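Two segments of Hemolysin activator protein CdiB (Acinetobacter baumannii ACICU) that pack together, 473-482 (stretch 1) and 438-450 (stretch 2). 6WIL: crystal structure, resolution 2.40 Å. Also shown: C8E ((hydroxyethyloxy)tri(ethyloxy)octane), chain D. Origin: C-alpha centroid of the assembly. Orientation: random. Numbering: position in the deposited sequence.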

ATOM      1  N   SER A 473     -11.314  10.014 -22.942  1.00 58.96           N
ATOM      2  CA  SER A 473     -11.574   8.677 -22.419  1.00 53.51           C
ATOM      3  C   SER A 473     -11.278   7.643 -23.491  1.00 67.52           C
ATOM      4  O   SER A 473     -11.439   7.905 -24.685  1.00 69.77           O
ATOM      5  CB  SER A 473     -13.010   8.530 -21.908  1.00 44.02           C
ATOM      6  OG  SER A 473     -13.900   8.164 -22.956  1.00 73.76           O
ATOM      7  N   GLY A 474     -10.809   6.479 -23.040  1.00 64.25           N
ATOM      8  CA  GLY A 474     -10.660   5.318 -23.894  1.00 69.23           C
ATOM      9  C   GLY A 474     -10.806   4.071 -23.055  1.00 61.69           C
ATOM     10  O   GLY A 474     -10.800   4.132 -21.824  1.00 67.64           O
ATOM     11  N   ASP A 475     -10.975   2.938 -23.740  1.00 62.99           N
ATOM     12  CA  ASP A 475     -10.984   1.650 -23.053  1.00 58.37           C
ATOM     13  C   ASP A 475      -9.634   1.362 -22.405  1.00 55.37           C
ATOM     14  O   ASP A 475      -9.565   0.776 -21.316  1.00 57.51           O
ATOM     15  CB  ASP A 475     -11.362   0.542 -24.034  1.00 51.73           C
ATOM     16  CG  ASP A 475     -12.854   0.321 -24.109  1.00 71.95           C
ATOM     17  OD1 ASP A 475     -13.613   1.167 -23.589  1.00 67.07           O
ATOM     18  OD2 ASP A 475     -13.265  -0.718 -24.660  1.00 71.94           O
ATOM     19  N   ASN A 476      -8.553   1.767 -23.058  1.00 51.04           N
ATOM     20  CA  ASN A 476      -7.216   1.696 -22.498  1.00 50.21           C
ATOM     21  C   ASN A 476      -6.742   3.105 -22.181  1.00 58.60           C
ATOM     22  O   ASN A 476      -7.164   4.077 -22.815  1.00 48.28           O
ATOM     23  CB  ASN A 476      -6.244   1.016 -23.465  1.00 58.32           C
ATOM     24  CG  ASN A 476      -6.814  -0.249 -24.065  1.00 63.97           C
ATOM     25  OD1 ASN A 476      -7.571  -0.971 -23.416  1.00 57.57           O
ATOM     26  ND2 ASN A 476      -6.463  -0.520 -25.319  1.00 59.83           N
ATOM     27  N   GLY A 477      -5.870   3.215 -21.190  1.00 52.86           N
ATOM     28  CA  GLY A 477      -5.408   4.525 -20.780  1.00 46.64           C
ATOM     29  C   GLY A 477      -4.369   4.418 -19.688  1.00 52.20           C
ATOM     30  O   GLY A 477      -4.203   3.376 -19.047  1.00 45.47           O
ATOM     31  N   GLN A 478      -3.663   5.526 -19.494  1.00 44.25           N
ATOM     32  CA  GLN A 478      -2.681   5.642 -18.428  1.00 49.37           C
ATOM     33  C   GLN A 478      -2.357   7.114 -18.237  1.00 43.63           C
ATOM     34  O   GLN A 478      -2.420   7.900 -19.186  1.00 53.25           O
ATOM     35  CB  GLN A 478      -1.405   4.848 -18.739  1.00 41.35           C
ATOM     36  CG  GLN A 478      -0.567   5.432 -19.863  1.00 44.77           C
ATOM     37  CD  GLN A 478       0.661   4.599 -20.179  1.00 61.32           C
ATOM     38  OE1 GLN A 478       1.533   4.399 -19.329  1.00 51.96           O
ATOM     39  NE2 GLN A 478       0.737   4.106 -21.411  1.00 62.32           N
ATOM     40  N   TYR A 479      -2.035   7.483 -17.002  1.00 44.17           N
ATOM     41  CA  TYR A 479      -1.505   8.808 -16.727  1.00 45.12           C
ATOM     42  C   TYR A 479      -0.273   8.692 -15.846  1.00 46.54           C
ATOM     43  O   TYR A 479      -0.114   7.729 -15.091  1.00 52.27           O
ATOM     44  CB  TYR A 479      -2.544   9.749 -16.070  1.00 43.58           C
ATOM     45  CG  TYR A 479      -3.076   9.347 -14.707  1.00 44.98           C
ATOM     46  CD1 TYR A 479      -2.279   9.423 -13.566  1.00 45.48           C
ATOM     47  CD2 TYR A 479      -4.398   8.950 -14.553  1.00 44.43           C
ATOM     48  CE1 TYR A 479      -2.773   9.073 -12.320  1.00 47.84           C
ATOM     49  CE2 TYR A 479      -4.901   8.600 -13.312  1.00 50.46           C
ATOM     50  CZ  TYR A 479      -4.086   8.665 -12.199  1.00 58.13           C
ATOM     51  OH  TYR A 479      -4.588   8.321 -10.967  1.00 58.08           O
ATOM     52  N   VAL A 480       0.606   9.681 -15.962  1.00 41.43           N
ATOM     53  CA  VAL A 480       1.764   9.795 -15.089  1.00 46.27           C
ATOM     54  C   VAL A 480       1.794  11.211 -14.533  1.00 48.29           C
ATOM     55  O   VAL A 480       1.875  12.185 -15.293  1.00 48.72           O
ATOM     56  CB  VAL A 480       3.079   9.446 -15.808  1.00 47.62           C
ATOM     57  CG1 VAL A 480       3.173  10.142 -17.155  1.00 58.34           C
ATOM     58  CG2 VAL A 480       4.265   9.795 -14.926  1.00 55.77           C
ATOM     59  N   GLN A 481       1.691  11.324 -13.216  1.00 51.27           N
ATOM     60  CA  GLN A 481       1.805  12.592 -12.517  1.00 42.08           C
ATOM     61  C   GLN A 481       3.209  12.716 -11.945  1.00 41.12           C
ATOM     62  O   GLN A 481       3.730  11.771 -11.346  1.00 45.68           O
ATOM     63  CB  GLN A 481       0.769  12.692 -11.397  1.00 47.76           C
ATOM     64  CG  GLN A 481      -0.670  12.588 -11.873  1.00 48.36           C
ATOM     65  CD  GLN A 481      -1.643  12.326 -10.739  1.00 55.53           C
ATOM     66  OE1 GLN A 481      -1.319  11.636  -9.771  1.00 57.88           O
ATOM     67  NE2 GLN A 481      -2.842  12.882 -10.853  1.00 49.87           N
ATOM     68  N   GLN A 482       3.824  13.877 -12.141  1.00 41.81           N
ATOM     69  CA  GLN A 482       5.156  14.134 -11.615  1.00 51.29           C
ATOM     70  C   GLN A 482       5.156  15.447 -10.854  1.00 39.14           C
ATOM     71  O   GLN A 482       4.484  16.405 -11.249  1.00 44.47           O
ATOM     72  CB  GLN A 482       6.206  14.165 -12.730  1.00 35.42           C
ATOM     73  CG  GLN A 482       6.561  12.788 -13.256  1.00 50.70           C
ATOM     74  CD  GLN A 482       7.678  12.829 -14.273  1.00 46.17           C
ATOM     75  OE1 GLN A 482       8.807  12.432 -13.988  1.00 46.93           O
ATOM     76  NE2 GLN A 482       7.369  13.308 -15.470  1.00 39.49           N
TER
HETATM   77  C1  C8E D 603      -0.352  -7.077 -17.715  1.00 84.31           C
HETATM   78  C2  C8E D 603      -1.181  -5.797 -17.811  1.00 88.55           C
HETATM   79  C3  C8E D 603      -0.969  -4.942 -16.561  1.00 74.36           C
HETATM   80  C4  C8E D 603      -1.758  -3.641 -16.695  1.00 72.17           C
HETATM   81  C5  C8E D 603      -1.120  -2.764 -17.769  1.00 75.80           C
HETATM   82  C6  C8E D 603      -2.031  -1.570 -18.038  1.00 61.01           C
HETATM   83  C7  C8E D 603      -1.182  -0.372 -18.454  1.00 68.29           C
HETATM   84  C8  C8E D 603      -1.094  -0.308 -19.976  1.00 62.97           C
HETATM   85  O9  C8E D 603      -1.643   0.907 -20.402  1.00 81.31           O
HETATM   86  C10 C8E D 603      -1.650   1.092 -21.789  1.00 70.83           C
HETATM   87  C11 C8E D 603      -2.510   2.307 -22.132  1.00 60.35           C
HETATM   88  O12 C8E D 603      -1.831   3.120 -23.047  1.00 68.92           O
HETATM   89  C13 C8E D 603      -2.621   4.127 -23.616  1.00 64.35           C
HETATM   90  C14 C8E D 603      -1.794   4.928 -24.621  1.00 65.75           C
HETATM   91  O15 C8E D 603      -0.433   4.849 -24.299  1.00 71.16           O
HETATM   92  C16 C8E D 603       0.387   5.660 -25.092  1.00 59.84           C
HETATM   93  C17 C8E D 603       1.718   5.921 -24.384  1.00 68.09           C
HETATM   94  O18 C8E D 603       2.451   4.733 -24.273  1.00 68.84           O
HETATM   95  C19 C8E D 603       3.797   4.922 -23.934  1.00 76.24           C
HETATM   96  C20 C8E D 603       4.119   4.189 -22.631  1.00 66.23           C
HETATM   97  O21 C8E D 603       3.799   2.831 -22.755  1.00 65.80           O
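Stretch 2, residues 438-450: LNWRGQYAPKILV

Stretch 2 lies beside stretch 1 as its antiparallel neighbour in a β-sheet. Residues 438-444 are extended and run against strand 476-482 with an angle of 174° between their N-to-C directions and a closest approach of 4.6 Å between axes. Beyond Tyr444 the chain leaves the strand and curls round Asp475 as a loop. Together the two segments bury 846 Å².

The register is set by three hydrogen-bonded pairs, Gly477 with Gln443, Tyr479 with Arg441 and Gln481 with Asn439. In each, both backbone bonds form: Gln443 N to Gly477 O is 2.7 Å and Gly477 N to Gln443 O 2.9 Å; Arg441 N to Tyr479 O is 3.2 Å and Tyr479 N to Arg441 O 3.0 Å; Asn439 N to Gln481 O is 2.8 Å and Gln481 N to Asn439 O 2.7 Å. Between them fall the non-hydrogen-bonded pairs, where the strands draw closer: Gln478 and Gly442 have their CA atoms 4.0 Å apart. There CA-H...O contacts supplement the ladder, such as Trp440 CA to Tyr479 O at 3.3 Å.

Asp475 has the most surface covered, 112 Å², and the loop of stretch 2 wraps round it. Its CA-to-CB bond points sideways, but the m rotamer brings the carboxylate to stretch 2, where Asp475 OD2 accepts a hydrogen bond from Leu449 N at 3.0 Å. A short acidic side chain suits this place, since its carboxylate supplies an acceptor for the Leu449 backbone NH in this loop. Its own carbonyl is used too: Gln443 NE2 donates to Asp475 O at 3.0 Å, the long amide side chain reaching past the end of the regular ladder. The CB of Ala445 packs 3.6 Å from Asp475 O.

Tyr479, with 74 Å² covered, shares one face of the sheet with Arg441, Asn439 and Gln481. With chi1 in p, the end of the side chain comes nearer to stretch 2, and Arg441 CB sits over the ring face, 4.1 Å from the centroid of the Tyr479 ring, in a CH-π contact. The aliphatic base of an arginine can thus pack on an aromatic ring while its charged end finds hydrogen bonds elsewhere in the structure. Asn439, covered by 69 Å², continues this face: its ND2 gives a weak hydrogen bond to Gln481 OE1 at 3.3 Å, so that two amide side chains add a polar link above their paired backbones.

On the other face, Trp440 NE1 donates to Gln478 OE1 at 2.7 Å, satisfying the indole's polar atom, while Val480 CB lies 4.1 Å from Trp440 CD1 near the ring edge. Val480 CG2 also meets Leu438 CD1 at 3.7 Å. Gly442 leaves room for the indole: a CB there would clash with Trp440 CZ2. The detergent C8E lies against this face, its C7 3.8 Å from Trp440 CH2, and Gln478 NE2 donates to C8E O12 and O15, both at 3.2 Å.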

ATOM      1  N   LEU A 438       6.309  10.577  -8.219  1.00 36.24           N
ATOM      2  CA  LEU A 438       5.716  10.110  -9.466  1.00 48.82           C
ATOM      3  C   LEU A 438       4.565   9.165  -9.158  1.00 49.74           C
ATOM      4  O   LEU A 438       4.739   8.190  -8.421  1.00 44.16           O
ATOM      5  CB  LEU A 438       6.751   9.405 -10.354  1.00 61.29           C
ATOM      6  CG  LEU A 438       6.233   8.782 -11.657  1.00 59.63           C
ATOM      7  CD1 LEU A 438       7.180   9.080 -12.809  1.00 48.06           C
ATOM      8  CD2 LEU A 438       6.040   7.274 -11.515  1.00 49.54           C
ATOM      9  N   ASN A 439       3.397   9.456  -9.730  1.00 39.05           N
ATOM     10  CA  ASN A 439       2.222   8.598  -9.645  1.00 52.82           C
ATOM     11  C   ASN A 439       1.855   8.125 -11.043  1.00 51.23           C
ATOM     12  O   ASN A 439       1.710   8.942 -11.958  1.00 43.43           O
ATOM     13  CB  ASN A 439       1.036   9.336  -9.020  1.00 54.48           C
ATOM     14  CG  ASN A 439       1.324   9.816  -7.618  1.00 68.24           C
ATOM     15  OD1 ASN A 439       2.005   9.142  -6.847  1.00 64.23           O
ATOM     16  ND2 ASN A 439       0.807  10.993  -7.277  1.00 82.13           N
ATOM     17  N   TRP A 440       1.696   6.814 -11.205  1.00 45.95           N
ATOM     18  CA  TRP A 440       1.339   6.228 -12.488  1.00 50.64           C
ATOM     19  C   TRP A 440       0.207   5.230 -12.303  1.00 51.14           C
ATOM     20  O   TRP A 440       0.273   4.364 -11.424  1.00 47.13           O
ATOM     21  CB  TRP A 440       2.536   5.535 -13.138  1.00 37.77           C
ATOM     22  CG  TRP A 440       2.190   4.860 -14.428  1.00 56.02           C
ATOM     23  CD1 TRP A 440       2.221   5.413 -15.676  1.00 50.86           C
ATOM     24  CD2 TRP A 440       1.756   3.505 -14.600  1.00 58.01           C
ATOM     25  NE1 TRP A 440       1.836   4.484 -16.614  1.00 49.36           N
ATOM     26  CE2 TRP A 440       1.547   3.305 -15.980  1.00 50.18           C
ATOM     27  CE3 TRP A 440       1.526   2.441 -13.723  1.00 53.90           C
ATOM     28  CZ2 TRP A 440       1.118   2.087 -16.500  1.00 53.73           C
ATOM     29  CZ3 TRP A 440       1.102   1.234 -14.243  1.00 49.13           C
ATOM     30  CH2 TRP A 440       0.903   1.065 -15.618  1.00 49.54           C
ATOM     31  N   ARG A 441      -0.818   5.345 -13.141  1.00 40.41           N
ATOM     32  CA  ARG A 441      -1.938   4.418 -13.153  1.00 48.93           C
ATOM     33  C   ARG A 441      -2.264   4.064 -14.596  1.00 43.05           C
ATOM     34  O   ARG A 441      -2.241   4.933 -15.471  1.00 46.83           O
ATOM     35  CB  ARG A 441      -3.164   5.021 -12.456  1.00 45.25           C
ATOM     36  CG  ARG A 441      -4.429   4.200 -12.596  1.00 55.74           C
ATOM     37  CD  ARG A 441      -5.373   4.447 -11.435  1.00 66.30           C
ATOM     38  NE  ARG A 441      -4.757   4.106 -10.156  1.00 78.09           N
ATOM     39  CZ  ARG A 441      -5.391   4.143  -8.989  1.00 75.58           C
ATOM     40  NH1 ARG A 441      -4.757   3.815  -7.871  1.00 69.77           N
ATOM     41  NH2 ARG A 441      -6.663   4.501  -8.944  1.00 77.68           N
ATOM     42  N   GLY A 442      -2.554   2.796 -14.840  1.00 41.87           N
ATOM     43  CA  GLY A 442      -2.801   2.326 -16.190  1.00 46.57           C
ATOM     44  C   GLY A 442      -3.916   1.305 -16.224  1.00 46.78           C
ATOM     45  O   GLY A 442      -4.129   0.549 -15.273  1.00 44.14           O
ATOM     46  N   GLN A 443      -4.624   1.283 -17.351  1.00 51.38           N
ATOM     47  CA  GLN A 443      -5.740   0.375 -17.562  1.00 49.28           C
ATOM     48  C   GLN A 443      -5.693  -0.164 -18.984  1.00 54.98           C
ATOM     49  O   GLN A 443      -5.473   0.592 -19.935  1.00 45.32           O
ATOM     50  CB  GLN A 443      -7.076   1.083 -17.305  1.00 39.63           C
ATOM     51  CG  GLN A 443      -8.288   0.349 -17.824  1.00 33.67           C
ATOM     52  CD  GLN A 443      -9.575   1.062 -17.483  1.00 42.36           C
ATOM     53  OE1 GLN A 443      -9.764   1.515 -16.354  1.00 67.85           O
ATOM     54  NE2 GLN A 443     -10.468   1.175 -18.459  1.00 45.03           N
ATOM     55  N   TYR A 444      -5.895  -1.474 -19.122  1.00 43.45           N
ATOM     56  CA  TYR A 444      -5.934  -2.140 -20.420  1.00 39.11           C
ATOM     57  C   TYR A 444      -7.153  -3.048 -20.476  1.00 43.97           C
ATOM     58  O   TYR A 444      -7.312  -3.931 -19.627  1.00 40.96           O
ATOM     59  CB  TYR A 444      -4.656  -2.947 -20.672  1.00 44.54           C
ATOM     60  CG  TYR A 444      -4.788  -3.931 -21.812  1.00 60.56           C
ATOM     61  CD1 TYR A 444      -4.730  -3.508 -23.134  1.00 68.64           C
ATOM     62  CD2 TYR A 444      -4.977  -5.284 -21.566  1.00 64.61           C
ATOM     63  CE1 TYR A 444      -4.857  -4.406 -24.179  1.00 64.70           C
ATOM     64  CE2 TYR A 444      -5.103  -6.189 -22.602  1.00 73.30           C
ATOM     65  CZ  TYR A 444      -5.043  -5.747 -23.905  1.00 78.05           C
ATOM     66  OH  TYR A 444      -5.168  -6.653 -24.932  1.00 82.95           O
ATOM     67  N   ALA A 445      -8.000  -2.841 -21.481  1.00 46.07           N
ATOM     68  CA  ALA A 445      -9.219  -3.622 -21.663  1.00 56.21           C
ATOM     69  C   ALA A 445      -9.147  -4.407 -22.966  1.00 67.29           C
ATOM     70  O   ALA A 445      -9.123  -3.796 -24.048  1.00 58.87           O
ATOM     71  CB  ALA A 445     -10.448  -2.714 -21.664  1.00 44.95           C
ATOM     72  N   PRO A 446      -9.107  -5.742 -22.926  1.00 72.06           N
ATOM     73  CA  PRO A 446      -9.136  -6.503 -24.184  1.00 69.44           C
ATOM     74  C   PRO A 446     -10.435  -6.349 -24.957  1.00 71.29           C
ATOM     75  O   PRO A 446     -10.411  -6.379 -26.193  1.00 77.55           O
ATOM     76  CB  PRO A 446      -8.926  -7.953 -23.726  1.00 70.81           C
ATOM     77  CG  PRO A 446      -8.268  -7.842 -22.393  1.00 57.64           C
ATOM     78  CD  PRO A 446      -8.829  -6.603 -21.764  1.00 69.77           C
ATOM     79  N   LYS A 447     -11.565  -6.186 -24.277  1.00 63.13           N
ATOM     80  CA  LYS A 447     -12.862  -6.107 -24.930  1.00 51.59           C
ATOM     81  C   LYS A 447     -13.467  -4.721 -24.750  1.00 69.71           C
ATOM     82  O   LYS A 447     -12.916  -3.853 -24.067  1.00 66.77           O
ATOM     83  CB  LYS A 447     -13.813  -7.179 -24.382  1.00 48.19           C
ATOM     84  CG  LYS A 447     -13.227  -8.580 -24.411  1.00 64.72           C
ATOM     85  CD  LYS A 447     -12.618  -8.883 -25.772  1.00 77.78           C
ATOM     86  CE  LYS A 447     -12.008 -10.270 -25.822  1.00 83.81           C
ATOM     87  NZ  LYS A 447     -10.516 -10.281 -25.839  1.00 80.28           N
ATOM     88  N   ILE A 448     -14.620  -4.526 -25.390  1.00 79.96           N
ATOM     89  CA  ILE A 448     -15.337  -3.263 -25.284  1.00 68.55           C
ATOM     90  C   ILE A 448     -15.830  -3.076 -23.858  1.00 62.85           C
ATOM     91  O   ILE A 448     -16.315  -4.018 -23.217  1.00 68.05           O
ATOM     92  CB  ILE A 448     -16.507  -3.226 -26.285  1.00 67.68           C
ATOM     93  CG1 ILE A 448     -15.986  -3.360 -27.719  1.00 86.30           C
ATOM     94  CG2 ILE A 448     -17.330  -1.957 -26.114  1.00 79.19           C
ATOM     95  CD1 ILE A 448     -14.867  -2.411 -28.050  1.00 68.20           C
ATOM     96  N   LEU A 449     -15.697  -1.855 -23.348  1.00 69.23           N
ATOM     97  CA  LEU A 449     -16.179  -1.495 -22.025  1.00 69.59           C
ATOM     98  C   LEU A 449     -17.404  -0.598 -22.137  1.00 65.10           C
ATOM     99  O   LEU A 449     -17.569   0.140 -23.113  1.00 65.40           O
ATOM    100  CB  LEU A 449     -15.097  -0.771 -21.221  1.00 59.82           C
ATOM    101  CG  LEU A 449     -13.842  -1.556 -20.850  1.00 54.97           C
ATOM    102  CD1 LEU A 449     -12.875  -0.649 -20.112  1.00 55.88           C
ATOM    103  CD2 LEU A 449     -14.204  -2.764 -20.003  1.00 55.57           C
ATOM    104  N   VAL A 450     -18.259  -0.670 -21.121  1.00 58.11           N
ATOM    105  CA  VAL A 450     -19.373   0.262 -20.970  1.00 66.94           C
ATOM    106  C   VAL A 450     -18.772   1.614 -20.594  1.00 65.77           C
ATOM    107  O   VAL A 450     -17.593   1.671 -20.217  1.00 68.34           O
ATOM    108  CB  VAL A 450     -20.387  -0.241 -19.928  1.00 70.74           C
ATOM    109  CG1 VAL A 450     -20.682  -1.720 -20.146  1.00 73.76           C
ATOM    110  CG2 VAL A 450     -19.888   0.019 -18.515  1.00 59.79           C
TER